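Local coordinates for protein KLLA0E08119p (Kluyveromyces lactis, PDB 3VA7) that probably catalyses the ATP-dependent carboxylation of urea using covalently bound biotin, as the urea carboxylase part of a longer enzyme that also hydrolyses the urea-1-carboxylate formed, at residues T33-N38 with D93-A98; K48-M53 with W340-A345; A106-Y111 with D336-M341. All coordinates share one frame; numbering follows the deposited sequence.

Contact 1: T33-N38 with D93-A98; sequences TVLIAN and DKIINA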
loop_
_atom_site.group_PDB
_atom_site.type_symbol
_atom_site.label_atom_id
_atom_site.label_comp_id
_atom_site.label_asym_id
_atom_site.label_seq_id
_atom_site.Cartn_x
_atom_site.Cartn_y
_atom_site.Cartn_z
ATOM N N THR A 33 -3.012 -33.792 -23.914
ATOM C CA THR A 33 -2.383 -32.774 -23.112
ATOM C C THR A 33 -1.504 -31.923 -24.064
ATOM O O THR A 33 -0.897 -32.472 -24.984
ATOM C CB THR A 33 -1.605 -33.392 -21.880
ATOM O OG1 THR A 33 -0.488 -34.130 -22.332
ATOM C CG2 THR A 33 -2.432 -34.393 -21.137
ATOM N N VAL A 34 -1.478 -30.601 -23.868
ATOM C CA VAL A 34 -0.753 -29.646 -24.721
ATOM C C VAL A 34 0.071 -28.702 -23.826
ATOM O O VAL A 34 -0.457 -28.164 -22.888
ATOM C CB VAL A 34 -1.748 -28.770 -25.597
ATOM C CG1 VAL A 34 -1.044 -27.567 -26.190
ATOM C CG2 VAL A 34 -2.394 -29.544 -26.713
ATOM N N LEU A 35 1.357 -28.490 -24.104
ATOM C CA LEU A 35 2.170 -27.524 -23.318
ATOM C C LEU A 35 2.239 -26.145 -23.989
ATOM O O LEU A 35 2.309 -26.083 -25.223
ATOM C CB LEU A 35 3.579 -28.050 -23.152
ATOM C CG LEU A 35 4.626 -27.198 -22.420
ATOM C CD1 LEU A 35 5.453 -28.185 -21.588
ATOM C CD2 LEU A 35 5.520 -26.274 -23.366
ATOM N N ILE A 36 2.219 -25.062 -23.201
ATOM C CA ILE A 36 2.312 -23.713 -23.770
ATOM C C ILE A 36 3.687 -23.183 -23.526
ATOM O O ILE A 36 4.051 -22.883 -22.376
ATOM C CB ILE A 36 1.430 -22.649 -23.060
ATOM C CG1 ILE A 36 0.061 -23.169 -22.577
ATOM C CG2 ILE A 36 1.387 -21.344 -23.851
ATOM C CD1 ILE A 36 -0.674 -23.946 -23.462
ATOM N N ALA A 37 4.450 -23.027 -24.606
ATOM C CA ALA A 37 5.796 -22.461 -24.527
ATOM C C ALA A 37 5.726 -20.938 -24.417
ATOM O O ALA A 37 6.347 -20.187 -25.196
ATOM C CB ALA A 37 6.651 -22.897 -25.685
ATOM N N ASN A 38 4.978 -20.476 -23.426
ATOM C CA ASN A 38 4.794 -19.041 -23.268
ATOM C C ASN A 38 4.280 -18.669 -21.890
ATOM O O ASN A 38 4.027 -19.577 -21.043
ATOM C CB ASN A 38 3.864 -18.482 -24.354
ATOM C CG ASN A 38 4.338 -17.169 -24.886
ATOM O OD1 ASN A 38 4.443 -16.186 -24.133
ATOM N ND2 ASN A 38 4.616 -17.116 -26.190
ATOM N N ASP A 93 16.037 -26.614 -24.341
ATOM C CA ASP A 93 16.299 -27.903 -23.711
ATOM C C ASP A 93 15.317 -28.142 -22.589
ATOM O O ASP A 93 14.678 -29.214 -22.510
ATOM C CB ASP A 93 17.788 -28.071 -23.309
ATOM C CG ASP A 93 18.569 -28.898 -24.356
ATOM O OD1 ASP A 93 18.149 -28.901 -25.558
ATOM O OD2 ASP A 93 19.562 -29.575 -23.986
ATOM N N LYS A 94 15.196 -27.099 -21.765
ATOM C CA LYS A 94 14.273 -27.036 -20.657
ATOM C C LYS A 94 12.831 -27.265 -21.124
ATOM O O LYS A 94 12.149 -28.167 -20.586
ATOM C CB LYS A 94 14.422 -25.693 -19.951
ATOM C CG LYS A 94 15.678 -25.572 -19.059
ATOM C CD LYS A 94 15.850 -24.162 -18.532
ATOM C CE LYS A 94 16.543 -24.182 -17.153
ATOM N NZ LYS A 94 16.616 -22.863 -16.472
ATOM N N ILE A 95 12.398 -26.516 -22.157
ATOM C CA ILE A 95 11.017 -26.608 -22.727
ATOM C C ILE A 95 10.675 -28.028 -23.123
ATOM O O ILE A 95 9.643 -28.578 -22.714
ATOM C CB ILE A 95 10.750 -25.623 -23.949
ATOM C CG1 ILE A 95 10.789 -24.135 -23.552
ATOM C CG2 ILE A 95 9.439 -25.950 -24.669
ATOM C CD1 ILE A 95 10.272 -23.774 -22.131
ATOM N N ILE A 96 11.560 -28.627 -23.902
ATOM C CA ILE A 96 11.306 -29.939 -24.454
ATOM C C ILE A 96 11.288 -30.996 -23.336
ATOM O O ILE A 96 10.476 -31.934 -23.356
ATOM C CB ILE A 96 12.341 -30.240 -25.554
ATOM C CG1 ILE A 96 11.637 -30.681 -26.841
ATOM C CG2 ILE A 96 13.322 -31.300 -25.094
ATOM C CD1 ILE A 96 11.124 -29.545 -27.686
ATOM N N ASN A 97 12.180 -30.813 -22.356
ATOM C CA ASN A 97 12.183 -31.620 -21.123
ATOM C C ASN A 97 10.865 -31.423 -20.336
ATOM O O ASN A 97 10.230 -32.403 -19.849
ATOM C CB ASN A 97 13.426 -31.322 -20.244
ATOM C CG ASN A 97 13.507 -32.220 -18.980
ATOM O OD1 ASN A 97 13.402 -33.460 -19.056
ATOM N ND2 ASN A 97 13.668 -31.586 -17.817
ATOM N N ALA A 98 10.428 -30.159 -20.264
ATOM C CA ALA A 98 9.129 -29.882 -19.668
ATOM C C ALA A 98 7.965 -30.651 -20.320
ATOM O O ALA A 98 7.107 -31.172 -19.588
ATOM C CB ALA A 98 8.876 -28.428 -19.611
#
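Leu-35 of strand 33-36 and Ala-37 just after it lie beside helix 92-101, with Leu-35 CA 8.2 Å from Ala-98 CA and Ala-37 CA 6.9 Å from Ile-95 CA. No hydrogen bond joins the two segments, and the contact is made by aliphatic groups. Leu-35 does most of the work. Its CG stands anti to the backbone N (chi1 178°), which carries both methyl groups out from the strand to the helix. The two methyls then take separate partners. Leu-35 CD1 lies against the backbone of Ala-98, 3.7 Å from Ala-98 C, the carbonyl carbon, and 4.0 Å from Ala-98 CB. Leu-35 CD2 meets the branch methyl of Ile-95, at 4.1 Å from Ile-95 CG2. The side chains of Leu-35 and Ile-95 pass each other at a slant. The same Ile-95 methyl also reaches the residue after the strand, with Ala-37 CB 4.3 Å from Ile-95 CG2. Ala-37 is the centre of an inverse gamma turn, closed by a weak bond of 2.8 Å from Asn-38 N to Ile-36 O. The chain therefore bends as it leaves the sheet. Beyond the bend, the Asn-38 side-chain amide bonds to the backbone oxygens of Pro-109 and Tyr-111. Phe-120 of helix 118-125 also packs on Ile-95. Val-34 and Ile-36 turn instead to helix 40-53, where both touch Leu-50. Strand 33-36 is thus covered by a helix on each face. Its sheet is parallel, with strand order 3-2-1-4-5. This is the Rossmann-like alpha/beta arrangement of the N-terminal domain of biotin carboxylases.

Contact 2: K48-M53 with W340-A345; sequences KTLKRM and WMLRIA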
loop_
_atom_site.group_PDB
_atom_site.type_symbol
_atom_site.label_atom_id
_atom_site.label_comp_id
_atom_site.label_asym_id
_atom_site.label_seq_id
_atom_site.Cartn_x
_atom_site.Cartn_y
_atom_site.Cartn_z
ATOM N N LYS A 48 -7.745 -20.921 -22.170
ATOM C CA LYS A 48 -9.212 -20.906 -22.118
ATOM C C LYS A 48 -9.734 -21.838 -23.186
ATOM O O LYS A 48 -10.701 -22.578 -22.950
ATOM C CB LYS A 48 -9.818 -19.534 -22.400
ATOM C CG LYS A 48 -9.601 -18.509 -21.354
ATOM C CD LYS A 48 -10.740 -17.467 -21.369
ATOM C CE LYS A 48 -11.592 -17.427 -22.690
ATOM N NZ LYS A 48 -12.994 -16.833 -22.482
ATOM N N THR A 49 -9.086 -21.810 -24.350
ATOM C CA THR A 49 -9.561 -22.591 -25.436
ATOM C C THR A 49 -9.303 -24.030 -25.045
ATOM O O THR A 49 -10.193 -24.901 -25.179
ATOM C CB THR A 49 -8.850 -22.208 -26.719
ATOM O OG1 THR A 49 -9.258 -20.892 -27.141
ATOM C CG2 THR A 49 -9.124 -23.216 -27.796
ATOM N N LEU A 50 -8.102 -24.291 -24.537
ATOM C CA LEU A 50 -7.764 -25.661 -24.221
ATOM C C LEU A 50 -8.797 -26.198 -23.263
ATOM O O LEU A 50 -9.453 -27.202 -23.557
ATOM C CB LEU A 50 -6.365 -25.789 -23.633
ATOM C CG LEU A 50 -5.186 -25.692 -24.623
ATOM C CD1 LEU A 50 -3.929 -25.805 -23.819
ATOM C CD2 LEU A 50 -5.189 -26.715 -25.775
ATOM N N LYS A 51 -8.997 -25.490 -22.147
ATOM C CA LYS A 51 -10.048 -25.851 -21.214
ATOM C C LYS A 51 -11.358 -26.163 -21.934
ATOM O O LYS A 51 -11.883 -27.253 -21.754
ATOM C CB LYS A 51 -10.265 -24.797 -20.125
ATOM C CG LYS A 51 -11.346 -25.184 -19.062
ATOM C CD LYS A 51 -10.981 -24.555 -17.680
ATOM C CE LYS A 51 -12.171 -24.334 -16.692
ATOM N NZ LYS A 51 -12.747 -22.899 -16.727
ATOM N N ARG A 52 -11.878 -25.221 -22.726
ATOM C CA ARG A 52 -13.182 -25.427 -23.360
ATOM C C ARG A 52 -13.163 -26.694 -24.198
ATOM O O ARG A 52 -14.173 -27.369 -24.303
ATOM C CB ARG A 52 -13.611 -24.219 -24.193
ATOM C CG ARG A 52 -14.840 -24.448 -25.073
ATOM C CD ARG A 52 -15.318 -23.138 -25.802
ATOM N NE ARG A 52 -14.352 -22.675 -26.825
ATOM C CZ ARG A 52 -14.129 -23.288 -27.995
ATOM N NH1 ARG A 52 -14.818 -24.387 -28.356
ATOM N NH2 ARG A 52 -13.203 -22.802 -28.811
ATOM N N MET A 53 -11.990 -27.051 -24.748
ATOM C CA MET A 53 -11.883 -28.229 -25.582
ATOM C C MET A 53 -11.639 -29.518 -24.781
ATOM O O MET A 53 -11.618 -30.612 -25.370
ATOM C CB MET A 53 -10.777 -28.025 -26.609
ATOM C CG MET A 53 -11.075 -26.936 -27.672
ATOM S SD MET A 53 -9.690 -26.710 -28.833
ATOM C CE MET A 53 -9.955 -28.073 -29.956
ATOM N N TRP A 340 -8.606 -23.719 -34.231
ATOM C CA TRP A 340 -8.166 -24.020 -35.573
ATOM C C TRP A 340 -6.714 -24.476 -35.626
ATOM O O TRP A 340 -6.430 -25.537 -36.133
ATOM C CB TRP A 340 -8.383 -22.820 -36.453
ATOM C CG TRP A 340 -9.725 -22.772 -37.037
ATOM C CD1 TRP A 340 -10.943 -22.823 -36.368
ATOM C CD2 TRP A 340 -10.039 -22.694 -38.434
ATOM N NE1 TRP A 340 -11.994 -22.792 -37.281
ATOM C CE2 TRP A 340 -11.470 -22.693 -38.548
ATOM C CE3 TRP A 340 -9.257 -22.628 -39.609
ATOM C CZ2 TRP A 340 -12.117 -22.614 -39.792
ATOM C CZ3 TRP A 340 -9.884 -22.527 -40.828
ATOM C CH2 TRP A 340 -11.300 -22.534 -40.922
ATOM N N MET A 341 -5.800 -23.698 -35.091
ATOM C CA MET A 341 -4.416 -24.102 -35.062
ATOM C C MET A 341 -4.306 -25.521 -34.487
ATOM O O MET A 341 -3.659 -26.402 -35.072
ATOM C CB MET A 341 -3.593 -23.144 -34.207
ATOM C CG MET A 341 -3.418 -21.706 -34.781
ATOM S SD MET A 341 -2.441 -20.640 -33.693
ATOM C CE MET A 341 -0.895 -21.492 -33.489
ATOM N N LEU A 342 -4.945 -25.769 -33.359
ATOM C CA LEU A 342 -4.773 -27.056 -32.733
ATOM C C LEU A 342 -5.257 -28.176 -33.674
ATOM O O LEU A 342 -4.581 -29.202 -33.831
ATOM C CB LEU A 342 -5.490 -27.101 -31.376
ATOM C CG LEU A 342 -4.818 -26.268 -30.280
ATOM C CD1 LEU A 342 -5.768 -25.996 -29.070
ATOM C CD2 LEU A 342 -3.532 -26.892 -29.810
ATOM N N ARG A 343 -6.408 -27.960 -34.301
ATOM C CA ARG A 343 -7.041 -28.982 -35.064
ATOM C C ARG A 343 -6.204 -29.233 -36.300
ATOM O O ARG A 343 -6.015 -30.403 -36.686
ATOM C CB ARG A 343 -8.454 -28.588 -35.461
ATOM C CG ARG A 343 -9.512 -28.579 -34.329
ATOM C CD ARG A 343 -10.928 -28.502 -34.941
ATOM N NE ARG A 343 -10.971 -29.333 -36.161
ATOM C CZ ARG A 343 -11.996 -29.450 -37.024
ATOM N NH1 ARG A 343 -13.156 -28.790 -36.842
ATOM N NH2 ARG A 343 -11.845 -30.238 -38.100
ATOM N N ILE A 344 -5.663 -28.157 -36.889
ATOM C CA ILE A 344 -4.852 -28.290 -38.079
ATOM C C ILE A 344 -3.570 -29.037 -37.769
ATOM O O ILE A 344 -3.134 -29.860 -38.565
ATOM C CB ILE A 344 -4.476 -26.919 -38.710
ATOM C CG1 ILE A 344 -5.700 -26.288 -39.363
ATOM C CG2 ILE A 344 -3.279 -27.072 -39.699
ATOM C CD1 ILE A 344 -5.506 -24.847 -39.676
ATOM N N ALA A 345 -2.970 -28.714 -36.628
ATOM C CA ALA A 345 -1.673 -29.252 -36.241
ATOM C C ALA A 345 -1.751 -30.729 -35.978
ATOM O O ALA A 345 -0.685 -31.379 -35.920
ATOM C CB ALA A 345 -1.129 -28.571 -35.018
#
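Leu-50 and Leu-342 both hold CG anti to their own carbonyl carbon, with chi1 of -77° and -72°, and so send a methyl into the gap between their helices. Leu-342 CD1 is the shared atom of the contact. It meets Leu-50 CD2 at 3.4 Å, with the two side chains crossing at about a right angle. It also lies 4.0 Å from Met-53 SD, and here the approach is oblique. The Met-53 chain is bent at its last torsion. Its terminal CE comes loosely up to Arg-343 CG, at 4.4 Å. The guanidinium group of Arg-343 turns to a different partner, a salt bridge with Asp-348. The helix segments run at 64° to each other, and their axes come no nearer than 11.7 Å. This wide spacing is bridged by long side chains rather than by close backbone packing. Leu-50 also rests on Val-34 and Ile-36, so the contact continues into the parallel sheet. Between the two segments the chemistry is nonpolar: carbon and sulfur meet, no hydrogen bond crosses, and apolar surface is buried; the salt bridge of Arg-52 to Glu-339 ties the same helices together beside it.

Contact 3: A106-Y111 with D336-M341; sequences AIIPGY and DLVEWM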
loop_
_atom_site.group_PDB
_atom_site.type_symbol
_atom_site.label_atom_id
_atom_site.label_comp_id
_atom_site.label_asym_id
_atom_site.label_seq_id
_atom_site.Cartn_x
_atom_site.Cartn_y
_atom_site.Cartn_z
ATOM N N ALA A 106 1.891 -32.172 -27.709
ATOM C CA ALA A 106 2.091 -30.975 -28.565
ATOM C C ALA A 106 2.556 -29.777 -27.759
ATOM O O ALA A 106 2.306 -29.679 -26.540
ATOM C CB ALA A 106 0.829 -30.632 -29.302
ATOM N N ILE A 107 3.256 -28.878 -28.442
ATOM C CA ILE A 107 3.642 -27.592 -27.877
ATOM C C ILE A 107 3.095 -26.465 -28.738
ATOM O O ILE A 107 3.235 -26.478 -29.971
ATOM C CB ILE A 107 5.158 -27.441 -27.768
ATOM C CG1 ILE A 107 5.744 -28.572 -26.919
ATOM C CG2 ILE A 107 5.519 -26.064 -27.223
ATOM C CD1 ILE A 107 7.244 -28.758 -27.137
ATOM N N ILE A 108 2.414 -25.528 -28.098
ATOM C CA ILE A 108 1.912 -24.396 -28.808
ATOM C C ILE A 108 2.688 -23.235 -28.222
ATOM O O ILE A 108 2.760 -23.085 -26.997
ATOM C CB ILE A 108 0.378 -24.265 -28.735
ATOM C CG1 ILE A 108 -0.105 -23.012 -29.471
ATOM C CG2 ILE A 108 -0.085 -24.246 -27.310
ATOM C CD1 ILE A 108 -1.595 -22.952 -29.707
ATOM N N PRO A 109 3.310 -22.431 -29.112
ATOM C CA PRO A 109 4.334 -21.463 -28.730
ATOM C C PRO A 109 3.863 -20.047 -28.445
ATOM O O PRO A 109 4.612 -19.286 -27.809
ATOM C CB PRO A 109 5.245 -21.448 -29.947
ATOM C CG PRO A 109 4.327 -21.737 -31.081
ATOM C CD PRO A 109 3.174 -22.543 -30.580
ATOM N N GLY A 110 2.664 -19.673 -28.896
ATOM C CA GLY A 110 2.253 -18.269 -28.834
ATOM C C GLY A 110 2.933 -17.450 -29.922
ATOM O O GLY A 110 3.015 -17.888 -31.096
ATOM N N TYR A 111 3.344 -16.256 -29.515
ATOM C CA TYR A 111 4.187 -15.303 -30.251
ATOM C C TYR A 111 5.254 -14.717 -29.329
ATOM O O TYR A 111 5.053 -14.658 -28.113
ATOM C CB TYR A 111 3.370 -14.142 -30.801
ATOM C CG TYR A 111 2.193 -13.726 -29.961
ATOM C CD1 TYR A 111 2.355 -13.037 -28.747
ATOM C CD2 TYR A 111 0.907 -14.020 -30.374
ATOM C CE1 TYR A 111 1.249 -12.669 -27.968
ATOM C CE2 TYR A 111 -0.194 -13.650 -29.621
ATOM C CZ TYR A 111 -0.022 -12.966 -28.436
ATOM O OH TYR A 111 -1.164 -12.591 -27.741
ATOM N N ASP A 336 -12.471 -19.309 -33.296
ATOM C CA ASP A 336 -11.443 -19.367 -32.316
ATOM C C ASP A 336 -10.196 -19.870 -33.089
ATOM O O ASP A 336 -10.071 -21.072 -33.392
ATOM C CB ASP A 336 -11.878 -20.288 -31.180
ATOM C CG ASP A 336 -10.788 -20.519 -30.135
ATOM O OD1 ASP A 336 -11.158 -21.016 -29.038
ATOM O OD2 ASP A 336 -9.568 -20.245 -30.393
ATOM N N LEU A 337 -9.283 -18.937 -33.382
ATOM C CA LEU A 337 -8.049 -19.227 -34.129
ATOM C C LEU A 337 -7.100 -20.256 -33.471
ATOM O O LEU A 337 -6.617 -21.151 -34.141
ATOM C CB LEU A 337 -7.319 -17.927 -34.428
ATOM C CG LEU A 337 -8.099 -16.986 -35.357
ATOM C CD1 LEU A 337 -7.170 -15.809 -35.593
ATOM C CD2 LEU A 337 -8.578 -17.660 -36.749
ATOM N N VAL A 338 -6.855 -20.153 -32.171
ATOM C CA VAL A 338 -6.163 -21.225 -31.422
ATOM C C VAL A 338 -6.819 -22.583 -31.640
ATOM O O VAL A 338 -6.130 -23.568 -31.795
ATOM C CB VAL A 338 -5.974 -20.890 -29.901
ATOM C CG1 VAL A 338 -5.547 -22.129 -29.042
ATOM C CG2 VAL A 338 -4.992 -19.731 -29.718
ATOM N N GLU A 339 -8.143 -22.657 -31.647
ATOM C CA GLU A 339 -8.814 -23.969 -31.817
ATOM C C GLU A 339 -8.415 -24.539 -33.187
ATOM O O GLU A 339 -7.950 -25.679 -33.277
ATOM C CB GLU A 339 -10.338 -23.844 -31.767
ATOM C CG GLU A 339 -11.051 -25.196 -32.009
ATOM C CD GLU A 339 -12.575 -25.119 -31.985
ATOM O OE1 GLU A 339 -13.228 -26.134 -32.329
ATOM O OE2 GLU A 339 -13.115 -24.052 -31.658
ATOM N N TRP A 340 -8.606 -23.719 -34.231
ATOM C CA TRP A 340 -8.166 -24.020 -35.573
ATOM C C TRP A 340 -6.714 -24.476 -35.626
ATOM O O TRP A 340 -6.430 -25.537 -36.133
ATOM C CB TRP A 340 -8.383 -22.820 -36.453
ATOM C CG TRP A 340 -9.725 -22.772 -37.037
ATOM C CD1 TRP A 340 -10.943 -22.823 -36.368
ATOM C CD2 TRP A 340 -10.039 -22.694 -38.434
ATOM N NE1 TRP A 340 -11.994 -22.792 -37.281
ATOM C CE2 TRP A 340 -11.470 -22.693 -38.548
ATOM C CE3 TRP A 340 -9.257 -22.628 -39.609
ATOM C CZ2 TRP A 340 -12.117 -22.614 -39.792
ATOM C CZ3 TRP A 340 -9.884 -22.527 -40.828
ATOM C CH2 TRP A 340 -11.300 -22.534 -40.922
ATOM N N MET A 341 -5.800 -23.698 -35.091
ATOM C CA MET A 341 -4.416 -24.102 -35.062
ATOM C C MET A 341 -4.306 -25.521 -34.487
ATOM O O MET A 341 -3.659 -26.402 -35.072
ATOM C CB MET A 341 -3.593 -23.144 -34.207
ATOM C CG MET A 341 -3.418 -21.706 -34.781
ATOM S SD MET A 341 -2.441 -20.640 -33.693
ATOM C CE MET A 341 -0.895 -21.492 -33.489
#
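Asp-336 OD2 is gripped by two groups: the backbone N of Glu-339 and the guanidinium NH2 of Arg-45. Asp-336 is the N-cap of helix 337-345. The capping bond from Glu-339 N to Asp-336 OD2 measures 3.1 Å, and its N-H meets the oxygen from above the carboxylate plane, 69° out of it. The other oxygen, OD1, is held by Thr-49 OG1 and by NH2 of Arg-52. Arg-52 also forms a salt bridge with Glu-339, so both acids are tied to helix 40-53. The positive groups and the helix start would probably favour the charged form of Asp-336. The capped helix packs over the parallel sheet of the Rossmann-like N-terminal domain, on the face that also carries helix 40-53. Strand 106-108 is met through Ile-108 alone. With chi1 and chi2 both near 180°, the Ile-108 chain runs out straight and puts CD1 at the helix. Val-338 and Met-341, one turn apart, receive it, and each crosses the isoleucine at about a right angle. The Met-341 chain bends at chi3, 57°, which turns its methyl to the strand. A bound glycerol lies close to this side chain. Ile-108 CD1 touches both, 4.1 Å from Val-338 CG1 and 4.1 Å from Met-341 CE.

In the fold
All three contacts lie in the biotin carboxylase part of the chain. Contacts 1 and 3 use neighbouring strands, 33-36 and 106-108, of one parallel sheet, and their centres are 13 Å apart. Contact 1 closes before contact 3 opens. Contacts 2 and 3 share helix 337-345, with centres only 6 Å apart. The centres of contacts 1 and 2 are about 16 Å apart, and the two alternate along the chain. Helix 92-101 covers one face of the sheet. Helices 40-53 and 337-345 cover the other. Contact 1 joins segments 55 residues apart, while contacts 2 and 3 span more than 200. Contact 3 sets helix 337-345 against the sheet and contact 2 sets it against helix 40-53.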